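Local coordinates for protein peptidase M28 (PDB 3IIB) that probably works as a zinc-dependent metallopeptidase of family M28, with carboxypeptidase or dipeptidase activity, in a homodimer, at residues A[89-94]-A[203-208]; A[138-143]-A[397-402]; A[145-150]-A[172-177]. One frame throughout, in Å; residues are numbered along the deposited sequence.

Overall arrangement
The three contacts lead from a strand-helix junction near the dimer partner toward the zinc site. Contact 1 lies away from the metal and is tied to contact 3, with centres about 15 Å apart, by Arg172: its NH1 lies 2.9 Å from Asn203 OD1, and its NH2 makes a salt bridge to Asp207 OD1. Contacts 2 and 3 sit about 6 Å apart, centre to centre, and are joined by a probable hydrogen bond of 2.6 Å between Thr176 OG1 and Asp399 OD1. Contact 2 contains His402, a zinc ligand, and in contact 3 the Tyr147 side chain comes within about 6 Å of a zinc ion. Contacts 1 and 2 do not touch.

Contact 1 (A[89-94]-A[203-208]); sequences PLVVTA and NPDADL
Leu90 and Asp205 bring the strand and the helix together, their CA atoms 6.0 Å apart, where strand 88-94 passes the first turn of helix 203-213. The setting is a beta-alpha unit of the mixed sheet: strand 198-201, antiparallel to strand 88-94, turns directly into helix 203-213, and backbone bonds link Thr93 to Ala200 and Val91 to Ser202. The contact illustrates how a single acidic side chain can fasten a helix start to a neighbouring strand. Asp205 OD2 accepts a hydrogen bond from Val91 N at 2.9 Å, with an N-H...O angle of 154°. The amide approaches from above the carboxylate, 57° out of its plane. OD2 is shared further, with Ser202 OG through a hydrogen bond and with Arg180 through a salt bridge, so one buried oxygen is gripped by three donors; together with the nearby helix start they would probably favour the charged form.

Apolar groups flank the acid. With Leu90 CG anti to the carbonyl carbon (chi1 -59°), the branch reaches back toward the helix, and Leu90 CD2 lies 3.7 Å from Asp205 CB. The two side chains cross obliquely, and Leu90 CD2 also comes to 3.5 Å from Asp205 OD1. Beyond the acid, Leu90 and Leu208 both pack on Ile82 of strand 62-84, a shared apolar surface beside the polar link. The outer end of the contact reaches the dimer partner, where Pro89 meets Pro36 and Leu208 meets Val32 of the second subunit. On the other flank of the bond to the amide, Val91 CB stands 3.5 Å from Asp205 OD2.

Contact 2 (A[138-143]-A[397-402]); sequences TERHRD and YFDYHH. With ZN (zinc ion), chain B.
The guanidinium group of Arg140 presents its edge to the carboxylate of Asp399, with Asp399 CG in its plane and the two planar groups turned 73° against each other. Within 397-402, the His401 ring is sandwiched: His402 CD2 lies 3.2 Å above the centre of one face, and Phe398 CE1 lies 3.6 Å above the other, while a zinc-bound water meets its edge in plane. This M28 site shows how a salt bridge can belong to the same loop as a metal ligand: His402 NE2 binds zinc at 2.3 Å, and Asp269 and Glu304 are also ligands of that ion.

The bridge itself is an end-on grip by both terminal nitrogens. Arg140 NH1 reaches Asp399 OD1 at 3.0 Å and Asp399 OD2 at 3.2 Å, while OD1 also accepts from Arg140 NH2 through its syn lone pair. A bend at chi3 (-54°) turns the otherwise extended arginine chain so that its end comes to the acid. Ser395 O also accepts from NH1, and Thr176 OG1 bonds to Asp399 OD1. Without the Asp399 carboxylate, as with an alanine here, Arg140 would probably lose its charged mate and Thr176 OG1 this partner. Because the guanidinium binds both a carboxylate and the Ser395 carbonyl, opposite charge and directed bonds together couple loop 138-143 to the loop that carries His402.

Contact 3 (A[145-150]-A[172-177]); sequences KGYGQT and RSIGTD
Apolar contact comes first: Ile174 packs its CG2 methyl against the ring of Tyr147, 3.5 Å from Tyr147 CD1 and 3.7 Å from Tyr147 CE1, the two side chains crossing at about a right angle. The same CG2 lies 3.2 Å from Thr150 OG1, a close approach of methyl to hydroxyl. On the other arm, Ile174 CD1 comes 3.5 Å from Thr150 O. With CG1 anti to the carbonyl carbon (chi1 -47°), CG2 is left anti to the backbone N, pointing at the helix.

The parts joined belong to a beta-alpha-beta crossover: parallel strands 131-134 and 168-172 are linked by helix 145-163, and the segment after the second strand folds back on the first turns of that helix. Ile174 is the centre of an inverse gamma turn there, with a weak bond of 2.9 Å from Gly175 N to Ser173 O.

Polar partners lie outside the pair. Thr150 OG1 bonds with Thr138 OG1, and Tyr147 OH bonds with Arg154 NH1. Among aromatic contacts, the Tyr147 ring stacks with Phe398, which belongs to the loop of zinc ligand His402.

Contact 1 (A[89-94]-A[203-208])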
# COMPACT_ATOMS: atom_id res chain seq x y z
N PRO A 89 15.24 -7.31 2.73
CA PRO A 89 14.88 -5.90 2.99
C PRO A 89 13.68 -5.77 3.92
O PRO A 89 12.80 -6.64 3.94
CB PRO A 89 14.51 -5.36 1.61
CG PRO A 89 15.00 -6.35 0.62
CD PRO A 89 14.97 -7.66 1.33
N LEU A 90 13.70 -4.72 4.72
CA LEU A 90 12.54 -4.27 5.46
C LEU A 90 12.09 -2.88 4.99
O LEU A 90 12.88 -2.12 4.38
CB LEU A 90 12.87 -4.24 6.94
CG LEU A 90 13.31 -5.54 7.60
CD1 LEU A 90 13.97 -5.24 8.96
CD2 LEU A 90 12.16 -6.57 7.74
N VAL A 91 10.83 -2.55 5.24
CA VAL A 91 10.28 -1.23 4.94
C VAL A 91 10.00 -0.66 6.34
O VAL A 91 9.25 -1.23 7.13
CB VAL A 91 9.01 -1.25 4.06
CG1 VAL A 91 8.26 0.09 4.15
CG2 VAL A 91 9.39 -1.57 2.54
N VAL A 92 10.69 0.42 6.63
CA VAL A 92 10.77 0.96 7.98
C VAL A 92 10.56 2.46 7.90
O VAL A 92 10.87 3.08 6.89
CB VAL A 92 12.15 0.62 8.62
CG1 VAL A 92 13.30 1.32 7.90
CG2 VAL A 92 12.20 0.96 10.08
N THR A 93 10.11 3.04 9.00
CA THR A 93 10.17 4.48 9.17
C THR A 93 10.48 4.83 10.63
O THR A 93 10.07 4.13 11.55
CB THR A 93 8.85 5.14 8.71
OG1 THR A 93 9.07 6.55 8.53
CG2 THR A 93 7.74 4.89 9.72
N ALA A 94 11.18 5.93 10.84
CA ALA A 94 11.48 6.40 12.18
C ALA A 94 10.16 6.77 12.85
O ALA A 94 9.25 7.34 12.21
CB ALA A 94 12.41 7.65 12.13
N ASN A 203 3.56 -4.00 8.52
CA ASN A 203 2.92 -5.23 8.97
C ASN A 203 3.43 -6.52 8.29
O ASN A 203 3.76 -7.46 9.00
CB ASN A 203 1.41 -5.04 8.89
CG ASN A 203 0.85 -4.46 10.18
OD1 ASN A 203 0.74 -5.17 11.19
ND2 ASN A 203 0.63 -3.15 10.20
N PRO A 204 3.61 -6.54 6.94
CA PRO A 204 4.19 -7.74 6.30
C PRO A 204 5.62 -8.02 6.81
O PRO A 204 6.01 -9.16 6.97
CB PRO A 204 4.15 -7.40 4.81
CG PRO A 204 2.93 -6.47 4.70
CD PRO A 204 3.07 -5.61 5.92
N ASP A 205 6.39 -6.97 7.08
CA ASP A 205 7.74 -7.18 7.59
C ASP A 205 7.75 -7.80 9.01
O ASP A 205 8.59 -8.62 9.35
CB ASP A 205 8.51 -5.85 7.56
CG ASP A 205 8.90 -5.45 6.17
OD1 ASP A 205 9.56 -6.26 5.49
OD2 ASP A 205 8.53 -4.31 5.78
N ALA A 206 6.80 -7.41 9.84
CA ALA A 206 6.67 -7.95 11.18
C ALA A 206 6.23 -9.43 11.07
O ALA A 206 6.76 -10.29 11.80
CB ALA A 206 5.65 -7.14 11.97
N ASP A 207 5.34 -9.73 10.10
CA ASP A 207 4.94 -11.11 9.84
C ASP A 207 6.19 -11.93 9.43
O ASP A 207 6.35 -13.08 9.82
CB ASP A 207 3.94 -11.24 8.69
CG ASP A 207 2.61 -10.63 8.99
OD1 ASP A 207 2.32 -10.40 10.20
OD2 ASP A 207 1.88 -10.34 8.02
N LEU A 208 7.05 -11.33 8.60
CA LEU A 208 8.24 -12.03 8.11
C LEU A 208 9.19 -12.37 9.26
O LEU A 208 9.74 -13.48 9.33
CB LEU A 208 8.96 -11.18 7.06
CG LEU A 208 10.30 -11.68 6.54
CD1 LEU A 208 10.09 -13.02 5.82
CD2 LEU A 208 10.89 -10.59 5.58

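Contact 2 (A[138-143]-A[397-402])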
# COMPACT_ATOMS: atom_id res chain seq x y z
N THR A 138 -2.79 -4.55 15.65
CA THR A 138 -3.88 -3.63 15.96
C THR A 138 -5.18 -4.16 15.36
O THR A 138 -5.25 -4.38 14.16
CB THR A 138 -3.55 -2.25 15.40
OG1 THR A 138 -2.31 -1.80 15.99
CG2 THR A 138 -4.65 -1.21 15.69
N GLU A 139 -6.18 -4.41 16.19
CA GLU A 139 -7.49 -4.87 15.74
C GLU A 139 -8.22 -3.76 15.01
O GLU A 139 -8.09 -2.60 15.36
CB GLU A 139 -8.35 -5.31 16.93
CG GLU A 139 -7.82 -6.57 17.64
CD GLU A 139 -8.66 -6.93 18.87
OE1 GLU A 139 -9.71 -6.28 19.11
OE2 GLU A 139 -8.27 -7.85 19.62
N ARG A 140 -8.97 -4.14 14.00
CA ARG A 140 -9.83 -3.22 13.27
C ARG A 140 -11.16 -3.03 14.00
O ARG A 140 -11.85 -4.03 14.27
CB ARG A 140 -10.10 -3.79 11.87
CG ARG A 140 -10.88 -2.85 10.95
CD ARG A 140 -11.23 -3.51 9.59
NE ARG A 140 -10.02 -4.01 8.96
CZ ARG A 140 -9.14 -3.27 8.30
NH1 ARG A 140 -9.33 -2.00 8.10
NH2 ARG A 140 -8.05 -3.85 7.79
N HIS A 141 -11.54 -1.77 14.23
CA HIS A 141 -12.81 -1.41 14.88
C HIS A 141 -13.34 -0.12 14.32
O HIS A 141 -12.60 0.82 14.03
CB HIS A 141 -12.62 -1.25 16.38
CG HIS A 141 -12.28 -2.52 17.08
ND1 HIS A 141 -13.25 -3.42 17.47
CD2 HIS A 141 -11.10 -3.05 17.46
CE1 HIS A 141 -12.67 -4.46 18.05
NE2 HIS A 141 -11.37 -4.25 18.07
N ARG A 142 -14.66 -0.03 14.21
CA ARG A 142 -15.28 1.20 13.75
C ARG A 142 -14.89 2.41 14.57
O ARG A 142 -14.69 3.50 14.02
CB ARG A 142 -16.80 1.04 13.80
CG ARG A 142 -17.55 2.22 13.40
CD ARG A 142 -18.99 1.88 13.11
NE ARG A 142 -19.75 1.62 14.32
CZ ARG A 142 -21.08 1.64 14.39
NH1 ARG A 142 -21.82 1.95 13.33
NH2 ARG A 142 -21.68 1.38 15.55
N ASP A 143 -14.75 2.21 15.88
CA ASP A 143 -14.44 3.29 16.79
C ASP A 143 -12.97 3.44 17.07
O ASP A 143 -12.60 4.29 17.88
CB ASP A 143 -15.22 3.14 18.11
CG ASP A 143 -14.85 1.88 18.89
OD1 ASP A 143 -13.87 1.17 18.55
OD2 ASP A 143 -15.58 1.58 19.87
N TYR A 397 -9.63 3.52 8.75
CA TYR A 397 -8.76 4.68 9.01
C TYR A 397 -7.32 4.28 9.29
O TYR A 397 -6.39 4.89 8.76
CB TYR A 397 -9.33 5.44 10.21
CG TYR A 397 -8.61 6.70 10.59
CD1 TYR A 397 -8.77 7.87 9.87
CD2 TYR A 397 -7.80 6.71 11.73
CE1 TYR A 397 -8.14 9.05 10.28
CE2 TYR A 397 -7.12 7.88 12.10
CZ TYR A 397 -7.33 9.04 11.38
OH TYR A 397 -6.71 10.20 11.75
N PHE A 398 -7.13 3.25 10.09
CA PHE A 398 -5.78 2.81 10.45
C PHE A 398 -5.11 1.94 9.40
O PHE A 398 -3.97 1.48 9.61
CB PHE A 398 -5.77 2.20 11.87
CG PHE A 398 -6.11 3.23 12.94
CD1 PHE A 398 -5.23 4.26 13.24
CD2 PHE A 398 -7.33 3.22 13.55
CE1 PHE A 398 -5.53 5.21 14.17
CE2 PHE A 398 -7.64 4.16 14.49
CZ PHE A 398 -6.74 5.19 14.79
N ASP A 399 -5.75 1.75 8.26
CA ASP A 399 -5.03 1.25 7.07
C ASP A 399 -4.10 2.31 6.48
O ASP A 399 -3.11 1.95 5.86
CB ASP A 399 -5.96 0.78 5.98
CG ASP A 399 -6.83 -0.40 6.41
OD1 ASP A 399 -6.54 -1.05 7.43
OD2 ASP A 399 -7.79 -0.68 5.68
N TYR A 400 -4.43 3.59 6.66
CA TYR A 400 -3.69 4.66 5.99
C TYR A 400 -3.10 5.70 6.90
O TYR A 400 -2.11 6.34 6.52
CB TYR A 400 -4.57 5.35 4.93
CG TYR A 400 -5.45 4.41 4.16
CD1 TYR A 400 -4.90 3.46 3.31
CD2 TYR A 400 -6.83 4.50 4.26
CE1 TYR A 400 -5.72 2.59 2.59
CE2 TYR A 400 -7.64 3.63 3.57
CZ TYR A 400 -7.08 2.69 2.73
OH TYR A 400 -7.89 1.84 2.02
N HIS A 401 -3.69 5.87 8.10
CA HIS A 401 -3.23 6.81 9.12
C HIS A 401 -1.74 6.71 9.30
O HIS A 401 -1.26 5.66 9.55
CB HIS A 401 -3.97 6.43 10.41
CG HIS A 401 -3.49 7.09 11.66
ND1 HIS A 401 -2.61 6.47 12.53
CD2 HIS A 401 -3.86 8.24 12.26
CE1 HIS A 401 -2.43 7.25 13.58
NE2 HIS A 401 -3.21 8.31 13.46
N HIS A 402 -1.03 7.84 9.19
CA HIS A 402 0.38 7.93 9.49
C HIS A 402 1.30 7.13 8.57
O HIS A 402 2.49 6.85 8.92
CB HIS A 402 0.65 7.59 10.96
CG HIS A 402 0.15 8.62 11.93
ND1 HIS A 402 0.57 8.65 13.26
CD2 HIS A 402 -0.78 9.60 11.81
CE1 HIS A 402 -0.05 9.64 13.88
NE2 HIS A 402 -0.87 10.24 13.02
ZN ZN B . -2.37 11.85 13.59
O HOH W 1 -3.18 10.56 15.09
O HOH W 2 -3.85 13.02 14.60

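Contact 3 (A[145-150]-A[172-177])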
# COMPACT_ATOMS: atom_id res chain seq x y z
N LYS A 145 -10.89 1.44 18.61
CA LYS A 145 -10.49 1.02 19.94
C LYS A 145 -9.25 0.11 19.90
O LYS A 145 -8.52 0.06 20.89
CB LYS A 145 -11.64 0.34 20.71
CG LYS A 145 -12.02 -1.02 20.23
CD LYS A 145 -13.11 -1.68 21.08
CE LYS A 145 -14.51 -1.14 20.74
NZ LYS A 145 -14.94 -1.38 19.31
N GLY A 146 -9.01 -0.57 18.77
CA GLY A 146 -7.78 -1.34 18.60
C GLY A 146 -6.52 -0.50 18.64
O GLY A 146 -5.55 -0.86 19.30
N TYR A 147 -6.53 0.64 17.96
CA TYR A 147 -5.43 1.60 18.03
C TYR A 147 -5.15 2.02 19.47
O TYR A 147 -3.98 2.07 19.93
CB TYR A 147 -5.77 2.78 17.14
CG TYR A 147 -4.75 3.85 17.13
CD1 TYR A 147 -3.67 3.77 16.28
CD2 TYR A 147 -4.84 4.96 17.97
CE1 TYR A 147 -2.71 4.76 16.25
CE2 TYR A 147 -3.87 5.97 17.94
CZ TYR A 147 -2.80 5.84 17.07
OH TYR A 147 -1.84 6.83 17.01
N GLY A 148 -6.22 2.23 20.22
CA GLY A 148 -6.12 2.62 21.63
C GLY A 148 -5.37 1.59 22.47
O GLY A 148 -4.68 1.94 23.42
N GLN A 149 -5.48 0.33 22.11
CA GLN A 149 -4.82 -0.73 22.87
C GLN A 149 -3.34 -0.87 22.50
O GLN A 149 -2.53 -1.26 23.36
CB GLN A 149 -5.55 -2.06 22.70
CG GLN A 149 -6.85 -2.14 23.51
CD GLN A 149 -6.62 -2.07 25.01
OE1 GLN A 149 -7.12 -1.17 25.69
NE2 GLN A 149 -5.84 -3.02 25.54
N THR A 150 -2.97 -0.56 21.26
CA THR A 150 -1.57 -0.80 20.82
C THR A 150 -0.69 0.43 20.65
O THR A 150 0.56 0.31 20.63
CB THR A 150 -1.56 -1.56 19.48
OG1 THR A 150 -2.28 -0.80 18.51
CG2 THR A 150 -2.22 -2.97 19.69
N ARG A 172 6.04 -3.42 15.22
CA ARG A 172 5.01 -3.59 14.21
C ARG A 172 4.18 -2.32 14.17
O ARG A 172 3.64 -1.87 15.18
CB ARG A 172 4.08 -4.76 14.54
CG ARG A 172 2.91 -4.95 13.54
CD ARG A 172 1.97 -6.08 13.98
NE ARG A 172 2.58 -7.40 13.86
CZ ARG A 172 2.54 -8.16 12.77
NH1 ARG A 172 1.87 -7.75 11.66
NH2 ARG A 172 3.14 -9.34 12.78
N SER A 173 4.08 -1.76 12.96
CA SER A 173 3.31 -0.55 12.73
C SER A 173 1.95 -0.64 13.38
O SER A 173 1.29 -1.70 13.34
CB SER A 173 3.12 -0.32 11.24
OG SER A 173 4.31 0.24 10.65
N ILE A 174 1.54 0.49 13.99
CA ILE A 174 0.27 0.58 14.66
C ILE A 174 -0.79 0.85 13.59
O ILE A 174 -1.25 1.98 13.40
CB ILE A 174 0.25 1.64 15.80
CG1 ILE A 174 1.48 1.51 16.70
CG2 ILE A 174 -1.08 1.51 16.59
CD1 ILE A 174 1.65 0.12 17.36
N GLY A 175 -1.15 -0.22 12.88
CA GLY A 175 -1.97 -0.10 11.67
C GLY A 175 -2.74 -1.36 11.51
O GLY A 175 -2.33 -2.41 12.00
N THR A 176 -3.86 -1.25 10.82
CA THR A 176 -4.72 -2.38 10.56
C THR A 176 -4.54 -2.97 9.15
O THR A 176 -5.18 -3.99 8.82
CB THR A 176 -6.17 -1.97 10.75
OG1 THR A 176 -6.40 -0.74 10.02
CG2 THR A 176 -6.49 -1.76 12.21
N ASP A 177 -3.70 -2.36 8.32
CA ASP A 177 -3.44 -2.88 6.97
C ASP A 177 -2.48 -4.07 6.94
O ASP A 177 -1.76 -4.32 7.90
CB ASP A 177 -2.78 -1.78 6.18
CG ASP A 177 -1.47 -1.36 6.80
OD1 ASP A 177 -1.54 -0.69 7.86
OD2 ASP A 177 -0.41 -1.76 6.24